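Local coordinates for protein ASCH domain (Vibrio cholerae TMA 21, PDB 3S9X) that is of unknown function but contains an ASCH domain of the PUA clan, whose members are thought to bind RNA, at residues Ser20-Arg23 with Glu24-Glu27. Numbering follows the deposited sequence.
Sequences SVSR and EVSE
Ser22 is the N-cap of the short helix 23-27, and its side chain meets the first turn at Val25, where OG accepts from Val25 N at 3.2 Å with an N-H...O angle of 159°. Serine suits the place because its hydroxyl is one bond from CB and can fold back over the open end of the helix; chi1 of 71° sets OG between its own backbone N and carbonyl carbon, facing the turn. The same residue contributes its carbonyl: Ser26 N donates to Ser22 O at 2.9 Å and, one residue on, Glu27 N donates to Arg23 O at 3.0 Å, the first i to i+4 bonds of the helix. Just ahead of the cap, Val21 lays CG2 against CG1 of Val25 at 3.7 Å, the two branched side chains crossing at about a right angle; this N' to N3 pairing adds an apolar contact beside the capping bond. Helix 23-27 follows helix 8-19 after a brief link on the protein surface, and Ser20 OG is hydrogen-bonded to Tyr17 O, near the end of helix 8-19. A water spans the junction, donating to Val21 O and also bonded to Ser26 OG. On the solvent side, Arg23 and Glu27 stand four residues apart, the spacing that brings opposite charges together along a helix. Bends at chi2 and chi3 of Arg23 carry its CD alongside the carboxylate, 3.4 Å from Glu27 OE2, and aliphatic carbon as well as charge meets the acid. The salt bridge from Arg23 NH1 to Glu27 OE2 is long, 3.7 Å, with guanidinium and carboxylate planes turned 62° apart, and a second water links these two atoms through weak bonds.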
loop_
_atom_site.group_PDB
_atom_site.type_symbol
_atom_site.label_atom_id
_atom_site.label_comp_id
_atom_site.label_asym_id
_atom_site.label_seq_id
_atom_site.Cartn_x
_atom_site.Cartn_y
_atom_site.Cartn_z
ATOM N N SER A 20 -16.988 1.796 -14.999
ATOM C CA SER A 20 -17.569 3.079 -14.630
ATOM C C SER A 20 -16.743 4.219 -15.251
ATOM O O SER A 20 -17.084 5.397 -15.155
ATOM C CB SER A 20 -17.470 3.180 -13.046
ATOM O OG SER A 20 -16.097 3.591 -12.664
ATOM N N VAL A 21 -15.684 3.891 -15.977
ATOM C CA VAL A 21 -14.847 4.877 -16.660
ATOM C C VAL A 21 -14.847 4.567 -18.185
ATOM O O VAL A 21 -15.250 3.525 -18.620
ATOM C CB VAL A 21 -13.398 4.973 -16.132
ATOM C CG1 VAL A 21 -13.426 5.381 -14.651
ATOM C CG2 VAL A 21 -12.670 3.646 -16.295
ATOM N N SER A 22 -14.410 5.516 -18.962
ATOM C CA SER A 22 -14.440 5.380 -20.433
ATOM C C SER A 22 -13.443 4.315 -20.852
ATOM O O SER A 22 -12.502 4.001 -20.141
ATOM C CB SER A 22 -14.007 6.674 -21.063
ATOM O OG SER A 22 -12.613 6.894 -20.878
ATOM N N ARG A 23 -13.627 3.807 -22.072
ATOM C CA ARG A 23 -12.722 2.765 -22.620
ATOM C C ARG A 23 -11.331 3.295 -22.662
ATOM O O ARG A 23 -10.369 2.545 -22.333
ATOM C CB ARG A 23 -13.116 2.420 -24.021
ATOM C CG ARG A 23 -12.323 1.183 -24.499
ATOM C CD ARG A 23 -12.806 -0.031 -23.875
ATOM N NE ARG A 23 -14.154 -0.461 -24.242
ATOM C CZ ARG A 23 -14.474 -1.164 -25.297
ATOM N NH1 ARG A 23 -13.516 -1.604 -26.144
ATOM N NH2 ARG A 23 -15.726 -1.514 -25.439
ATOM N N GLU A 24 -11.173 4.579 -22.936
ATOM C CA GLU A 24 -9.800 5.161 -23.041
ATOM C C GLU A 24 -9.085 5.017 -21.727
ATOM O O GLU A 24 -7.903 4.681 -21.691
ATOM C CB GLU A 24 -9.800 6.692 -23.314
ATOM C CG GLU A 24 -10.248 7.084 -24.733
ATOM C CD GLU A 24 -9.482 6.329 -25.848
ATOM O OE1 GLU A 24 -8.215 6.456 -25.950
ATOM O OE2 GLU A 24 -10.152 5.598 -26.622
ATOM N N VAL A 25 -9.807 5.316 -20.664
ATOM C CA VAL A 25 -9.242 5.275 -19.326
ATOM C C VAL A 25 -9.038 3.866 -18.848
ATOM O O VAL A 25 -7.956 3.538 -18.360
ATOM C CB VAL A 25 -10.139 6.052 -18.318
ATOM C CG1 VAL A 25 -9.763 5.896 -16.778
ATOM C CG2 VAL A 25 -10.285 7.523 -18.747
ATOM N N SER A 26 -10.015 2.997 -19.036
ATOM C CA SER A 26 -9.852 1.654 -18.492
ATOM C C SER A 26 -8.735 0.873 -19.192
ATOM O O SER A 26 -8.069 0.104 -18.532
ATOM C CB SER A 26 -11.145 0.847 -18.566
ATOM O OG SER A 26 -11.638 0.735 -19.848
ATOM N N GLU A 27 -8.558 1.047 -20.481
ATOM C CA GLU A 27 -7.636 0.253 -21.215
ATOM C C GLU A 27 -6.212 0.647 -20.927
ATOM O O GLU A 27 -5.295 -0.153 -21.218
ATOM C CB GLU A 27 -7.925 0.322 -22.744
ATOM C CG GLU A 27 -8.971 -0.683 -23.109
ATOM C CD GLU A 27 -9.327 -0.725 -24.575
ATOM O OE1 GLU A 27 -8.863 0.199 -25.336
ATOM O OE2 GLU A 27 -10.062 -1.702 -24.895
HETATM O O HOH W 1 -14.416 1.123 -19.775
HETATM O O HOH W 2 -10.826 -0.477 -27.237
#